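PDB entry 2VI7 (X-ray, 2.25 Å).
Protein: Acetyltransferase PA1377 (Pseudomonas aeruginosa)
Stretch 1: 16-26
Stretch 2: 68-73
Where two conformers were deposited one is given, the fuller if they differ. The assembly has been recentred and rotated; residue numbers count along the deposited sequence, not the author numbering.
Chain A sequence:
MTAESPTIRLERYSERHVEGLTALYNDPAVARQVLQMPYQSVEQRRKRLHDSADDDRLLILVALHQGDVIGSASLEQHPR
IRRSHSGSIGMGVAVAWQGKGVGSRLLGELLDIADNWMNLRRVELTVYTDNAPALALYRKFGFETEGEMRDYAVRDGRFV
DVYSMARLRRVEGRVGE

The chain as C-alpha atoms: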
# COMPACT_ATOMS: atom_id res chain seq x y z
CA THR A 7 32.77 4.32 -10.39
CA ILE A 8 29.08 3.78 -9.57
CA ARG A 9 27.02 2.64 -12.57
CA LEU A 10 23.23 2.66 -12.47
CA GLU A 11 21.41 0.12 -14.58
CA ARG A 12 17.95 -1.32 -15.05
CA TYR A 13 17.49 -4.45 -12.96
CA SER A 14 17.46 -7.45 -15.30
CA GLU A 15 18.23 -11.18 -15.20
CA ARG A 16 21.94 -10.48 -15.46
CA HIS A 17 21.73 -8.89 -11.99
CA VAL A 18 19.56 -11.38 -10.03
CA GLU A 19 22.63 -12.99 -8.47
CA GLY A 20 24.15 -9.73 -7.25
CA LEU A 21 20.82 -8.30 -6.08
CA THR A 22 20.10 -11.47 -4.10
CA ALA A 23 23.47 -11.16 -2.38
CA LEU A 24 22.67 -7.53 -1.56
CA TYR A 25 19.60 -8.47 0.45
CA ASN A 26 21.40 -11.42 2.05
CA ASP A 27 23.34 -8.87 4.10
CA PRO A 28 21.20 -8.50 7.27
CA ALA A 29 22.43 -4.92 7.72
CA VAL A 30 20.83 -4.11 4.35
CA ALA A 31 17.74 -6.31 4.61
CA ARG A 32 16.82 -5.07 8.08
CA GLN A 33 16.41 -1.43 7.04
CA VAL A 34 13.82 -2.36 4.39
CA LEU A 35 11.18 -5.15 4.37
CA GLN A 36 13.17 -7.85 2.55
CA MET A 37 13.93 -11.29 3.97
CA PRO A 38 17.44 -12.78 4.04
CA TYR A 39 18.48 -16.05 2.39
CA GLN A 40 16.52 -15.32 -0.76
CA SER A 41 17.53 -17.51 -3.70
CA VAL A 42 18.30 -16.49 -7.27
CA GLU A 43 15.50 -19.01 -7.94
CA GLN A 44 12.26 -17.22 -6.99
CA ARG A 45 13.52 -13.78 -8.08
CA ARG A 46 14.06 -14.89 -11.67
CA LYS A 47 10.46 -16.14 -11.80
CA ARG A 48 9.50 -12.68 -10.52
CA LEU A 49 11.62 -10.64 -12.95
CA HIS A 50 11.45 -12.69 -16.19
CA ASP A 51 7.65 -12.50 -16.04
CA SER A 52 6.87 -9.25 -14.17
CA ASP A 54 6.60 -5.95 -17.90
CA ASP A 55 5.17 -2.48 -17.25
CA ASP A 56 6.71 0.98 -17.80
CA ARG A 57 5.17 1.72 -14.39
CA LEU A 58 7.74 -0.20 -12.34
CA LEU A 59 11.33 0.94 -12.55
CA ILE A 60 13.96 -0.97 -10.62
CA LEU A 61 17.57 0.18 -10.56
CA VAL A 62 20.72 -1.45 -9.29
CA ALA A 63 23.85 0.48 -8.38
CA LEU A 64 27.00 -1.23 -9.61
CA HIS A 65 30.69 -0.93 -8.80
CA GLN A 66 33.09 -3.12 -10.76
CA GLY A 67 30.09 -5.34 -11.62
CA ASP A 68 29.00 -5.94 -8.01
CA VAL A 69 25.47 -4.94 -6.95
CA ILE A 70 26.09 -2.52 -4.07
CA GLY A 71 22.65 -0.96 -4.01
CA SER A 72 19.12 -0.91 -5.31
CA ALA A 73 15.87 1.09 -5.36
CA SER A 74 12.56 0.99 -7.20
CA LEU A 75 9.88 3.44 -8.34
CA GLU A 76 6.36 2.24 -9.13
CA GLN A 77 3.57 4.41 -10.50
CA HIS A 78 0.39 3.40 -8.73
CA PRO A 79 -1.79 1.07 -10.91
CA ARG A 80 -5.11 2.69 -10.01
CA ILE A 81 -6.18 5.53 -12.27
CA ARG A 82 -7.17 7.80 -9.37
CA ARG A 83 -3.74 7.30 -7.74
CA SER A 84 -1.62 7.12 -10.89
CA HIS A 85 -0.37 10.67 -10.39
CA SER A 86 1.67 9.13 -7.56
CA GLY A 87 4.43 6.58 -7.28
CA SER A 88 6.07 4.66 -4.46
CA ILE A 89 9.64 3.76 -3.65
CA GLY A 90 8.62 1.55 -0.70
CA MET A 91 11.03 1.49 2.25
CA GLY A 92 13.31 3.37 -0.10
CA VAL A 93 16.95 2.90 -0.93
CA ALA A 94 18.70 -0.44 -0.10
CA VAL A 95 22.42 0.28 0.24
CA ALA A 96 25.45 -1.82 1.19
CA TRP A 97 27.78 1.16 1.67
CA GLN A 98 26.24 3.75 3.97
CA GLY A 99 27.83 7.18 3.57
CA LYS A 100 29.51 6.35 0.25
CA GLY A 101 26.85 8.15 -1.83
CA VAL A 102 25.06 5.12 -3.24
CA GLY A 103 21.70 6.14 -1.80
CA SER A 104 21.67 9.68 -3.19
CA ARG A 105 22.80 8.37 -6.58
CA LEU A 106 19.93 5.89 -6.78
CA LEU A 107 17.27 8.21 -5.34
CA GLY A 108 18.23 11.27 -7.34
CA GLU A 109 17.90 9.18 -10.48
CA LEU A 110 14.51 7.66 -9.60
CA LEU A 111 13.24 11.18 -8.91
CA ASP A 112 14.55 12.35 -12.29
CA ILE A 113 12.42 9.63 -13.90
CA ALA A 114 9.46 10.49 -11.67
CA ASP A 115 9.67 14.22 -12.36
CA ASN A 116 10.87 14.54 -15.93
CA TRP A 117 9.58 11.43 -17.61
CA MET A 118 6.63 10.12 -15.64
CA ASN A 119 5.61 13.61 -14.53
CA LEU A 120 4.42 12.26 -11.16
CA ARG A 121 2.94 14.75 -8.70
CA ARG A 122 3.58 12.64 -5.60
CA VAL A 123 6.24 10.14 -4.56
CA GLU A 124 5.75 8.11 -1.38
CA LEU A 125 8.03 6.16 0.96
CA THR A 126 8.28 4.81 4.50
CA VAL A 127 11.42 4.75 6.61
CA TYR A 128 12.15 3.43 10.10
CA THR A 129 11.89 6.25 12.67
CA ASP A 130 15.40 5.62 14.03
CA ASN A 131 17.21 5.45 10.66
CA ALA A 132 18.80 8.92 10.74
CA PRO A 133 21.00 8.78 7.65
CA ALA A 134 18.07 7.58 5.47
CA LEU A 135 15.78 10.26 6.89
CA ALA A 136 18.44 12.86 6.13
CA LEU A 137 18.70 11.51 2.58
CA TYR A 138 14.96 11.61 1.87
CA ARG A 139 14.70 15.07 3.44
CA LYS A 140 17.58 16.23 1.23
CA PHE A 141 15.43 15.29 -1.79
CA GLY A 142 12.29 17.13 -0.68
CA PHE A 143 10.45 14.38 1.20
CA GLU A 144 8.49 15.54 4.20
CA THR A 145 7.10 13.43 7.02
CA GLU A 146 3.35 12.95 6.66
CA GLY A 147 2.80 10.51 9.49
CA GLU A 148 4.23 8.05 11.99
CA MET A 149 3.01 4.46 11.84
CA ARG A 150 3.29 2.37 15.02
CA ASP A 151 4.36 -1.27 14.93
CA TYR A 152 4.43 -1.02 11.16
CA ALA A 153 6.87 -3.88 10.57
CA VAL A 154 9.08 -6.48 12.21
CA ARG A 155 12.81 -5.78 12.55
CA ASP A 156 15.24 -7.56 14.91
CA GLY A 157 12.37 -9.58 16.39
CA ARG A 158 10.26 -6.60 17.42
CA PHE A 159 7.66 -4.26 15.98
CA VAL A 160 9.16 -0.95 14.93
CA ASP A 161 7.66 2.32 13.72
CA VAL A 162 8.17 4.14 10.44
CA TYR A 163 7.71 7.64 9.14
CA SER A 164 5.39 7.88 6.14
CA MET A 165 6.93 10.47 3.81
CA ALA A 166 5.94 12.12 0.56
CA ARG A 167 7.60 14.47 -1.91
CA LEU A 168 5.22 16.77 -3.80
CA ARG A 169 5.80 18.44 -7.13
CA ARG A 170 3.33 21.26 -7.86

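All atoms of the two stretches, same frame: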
# COMPACT_ATOMS: atom_id res chain seq x y z
N ARG A 16 20.50 -10.50 -15.64
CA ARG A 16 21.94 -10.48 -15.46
C ARG A 16 22.33 -10.13 -14.03
O ARG A 16 23.37 -10.55 -13.54
CB ARG A 16 22.58 -9.44 -16.38
CG ARG A 16 21.78 -9.09 -17.63
CD ARG A 16 22.09 -7.67 -18.08
NE ARG A 16 23.34 -7.23 -17.47
CZ ARG A 16 23.86 -6.01 -17.60
NH1 ARG A 16 23.25 -5.09 -18.33
NH2 ARG A 16 25.00 -5.72 -16.98
N HIS A 17 21.48 -9.34 -13.36
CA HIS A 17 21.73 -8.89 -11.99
C HIS A 17 21.16 -9.70 -10.82
O HIS A 17 21.60 -9.52 -9.68
CB HIS A 17 21.23 -7.44 -11.81
CG HIS A 17 21.82 -6.46 -12.78
ND1 HIS A 17 21.09 -5.91 -13.82
CD2 HIS A 17 23.05 -5.90 -12.86
CE1 HIS A 17 21.84 -5.05 -14.49
NE2 HIS A 17 23.04 -5.03 -13.93
N VAL A 18 20.19 -10.57 -11.09
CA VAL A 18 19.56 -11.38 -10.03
C VAL A 18 20.50 -11.98 -8.99
O VAL A 18 20.15 -12.08 -7.82
CB VAL A 18 18.73 -12.55 -10.61
CG1 VAL A 18 17.74 -13.06 -9.56
CG2 VAL A 18 18.00 -12.10 -11.84
N GLU A 19 21.69 -12.40 -9.42
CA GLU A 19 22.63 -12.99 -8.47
C GLU A 19 23.19 -11.94 -7.52
O GLU A 19 23.23 -12.15 -6.30
CB GLU A 19 23.78 -13.68 -9.22
CG GLU A 19 24.43 -14.80 -8.41
CD GLU A 19 25.62 -15.44 -9.12
OE1 GLU A 19 25.49 -15.80 -10.31
OE2 GLU A 19 26.69 -15.59 -8.46
N GLY A 20 23.61 -10.80 -8.07
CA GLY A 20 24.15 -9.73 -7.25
C GLY A 20 23.12 -9.07 -6.35
O GLY A 20 23.42 -8.68 -5.22
N LEU A 21 21.89 -8.92 -6.86
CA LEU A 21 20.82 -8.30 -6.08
C LEU A 21 20.45 -9.18 -4.89
O LEU A 21 20.19 -8.69 -3.79
CB LEU A 21 19.59 -8.07 -6.96
CG LEU A 21 18.45 -7.43 -6.16
CD1 LEU A 21 18.83 -6.00 -5.80
CD2 LEU A 21 17.17 -7.46 -6.95
N THR A 22 20.42 -10.49 -5.12
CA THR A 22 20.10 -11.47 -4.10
C THR A 22 21.12 -11.39 -2.97
O THR A 22 20.77 -11.43 -1.80
CB THR A 22 20.10 -12.87 -4.69
OG1 THR A 22 19.10 -12.96 -5.70
CG2 THR A 22 19.78 -13.88 -3.63
N ALA A 23 22.39 -11.27 -3.35
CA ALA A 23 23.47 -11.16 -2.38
C ALA A 23 23.30 -9.89 -1.57
O ALA A 23 23.57 -9.87 -0.36
CB ALA A 23 24.81 -11.15 -3.09
N LEU A 24 22.87 -8.82 -2.23
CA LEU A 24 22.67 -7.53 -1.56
C LEU A 24 21.74 -7.67 -0.36
O LEU A 24 22.07 -7.26 0.75
CB LEU A 24 22.08 -6.51 -2.54
CG LEU A 24 21.71 -5.15 -1.93
CD1 LEU A 24 22.98 -4.42 -1.51
CD2 LEU A 24 20.90 -4.33 -2.94
N TYR A 25 20.59 -8.28 -0.59
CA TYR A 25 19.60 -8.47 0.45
C TYR A 25 19.97 -9.55 1.46
O TYR A 25 19.36 -9.63 2.53
CB TYR A 25 18.25 -8.78 -0.20
CG TYR A 25 17.68 -7.59 -0.95
CD1 TYR A 25 16.93 -7.77 -2.12
CD2 TYR A 25 17.90 -6.29 -0.49
CE1 TYR A 25 16.41 -6.67 -2.81
CE2 TYR A 25 17.38 -5.19 -1.17
CZ TYR A 25 16.63 -5.38 -2.33
OH TYR A 25 16.10 -4.30 -2.99
N ASN A 26 20.96 -10.37 1.13
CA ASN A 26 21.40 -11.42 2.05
C ASN A 26 22.26 -10.83 3.16
O ASN A 26 22.65 -11.53 4.08
CB ASN A 26 22.15 -12.53 1.30
CG ASN A 26 21.20 -13.57 0.69
OD1 ASN A 26 19.98 -13.40 0.69
ND2 ASN A 26 21.77 -14.65 0.17
N ASP A 68 29.65 -5.43 -9.21
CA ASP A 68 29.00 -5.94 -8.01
C ASP A 68 27.81 -5.06 -7.62
O ASP A 68 27.93 -3.83 -7.57
CB ASP A 68 29.97 -5.99 -6.82
CG ASP A 68 31.12 -6.99 -7.01
OD1 ASP A 68 30.85 -8.17 -7.31
OD2 ASP A 68 32.30 -6.58 -6.85
N VAL A 69 26.66 -5.69 -7.35
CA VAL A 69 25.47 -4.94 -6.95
C VAL A 69 25.66 -4.43 -5.53
O VAL A 69 25.62 -5.21 -4.58
CB VAL A 69 24.21 -5.81 -7.00
CG1 VAL A 69 23.04 -5.08 -6.35
CG2 VAL A 69 23.87 -6.16 -8.44
N ILE A 70 25.88 -3.12 -5.38
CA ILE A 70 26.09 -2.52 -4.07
C ILE A 70 24.89 -1.72 -3.59
O ILE A 70 24.93 -1.10 -2.52
CB ILE A 70 27.31 -1.59 -4.08
CG1 ILE A 70 27.11 -0.47 -5.10
CG2 ILE A 70 28.57 -2.38 -4.39
CD1 ILE A 70 28.21 0.56 -5.13
N GLY A 71 23.83 -1.71 -4.39
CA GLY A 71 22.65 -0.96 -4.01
C GLY A 71 21.48 -1.13 -4.96
O GLY A 71 21.64 -1.55 -6.10
N SER A 72 20.30 -0.78 -4.49
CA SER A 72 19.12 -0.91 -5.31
C SER A 72 17.97 -0.04 -4.80
O SER A 72 17.95 0.33 -3.63
CB SER A 72 18.69 -2.37 -5.35
OG SER A 72 17.57 -2.53 -6.19
N ALA A 73 17.04 0.27 -5.69
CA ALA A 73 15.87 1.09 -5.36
C ALA A 73 14.86 0.97 -6.50
O ALA A 73 15.25 0.75 -7.64
CB ALA A 73 16.27 2.55 -5.15
O HOH W 1 14.69 -2.65 -5.15

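The helix of the first stretch packs against the strand 68-73 with an angle of 46° between their N-to-C directions and a closest axial approach of 7.3 Å. The contact buries 313 Å² in total. No direct hydrogen bond crosses it, so the two elements are held by side-chain packing and one bridging water.

Val69 contributes the most surface, 98 Å². Its CA-to-CB bond points toward the helix, and the branched side chain fits against the turn formed by His17, Gly20 and Leu21. The absence of a side chain at Gly20 makes this fit possible: the CA atoms of Gly20 and Val69 lie 5.0 Å apart, Gly20 O is 3.5 Å from Val69 CB, and a CB on Gly20 would fall 2.7 Å from Val69 CG2, a clash. Val69 CG2 also reaches Leu21 N at 3.7 Å, resting on backbone whose polar atoms are already paired within the helix, where Leu21 N donates to His17 O and Leu24 N to Gly20 O.

Leu24, one helical turn after Gly20, covers 62 Å² and likewise points toward the strand. With chi1 t and chi2 p, it places CD2 4.1 Å from Val69 CG1, 3.8 Å from Gly71 C and 3.8 Å from Ser72 CB, while CD1 lies 3.9 Å from Ile70 C. The leucine thus lies along the strand backbone from Val69 to Ser72, and the CA-to-CB bond of Ile70 points away from the helix.

Ser72, at 46 Å², also directs its CA-to-CB bond toward the helix, three residues after Val69. Its CB meets Leu21 CD1 at 3.7 Å, giving the small residue an apolar contact. Its hydroxyl has a polar link: Ser72 OG accepts a hydrogen bond from a water at 3.1 Å, and the same water oxygen is hydrogen-bonded to Tyr25 OH at 3.1 Å, bridging the two buried hydroxyls.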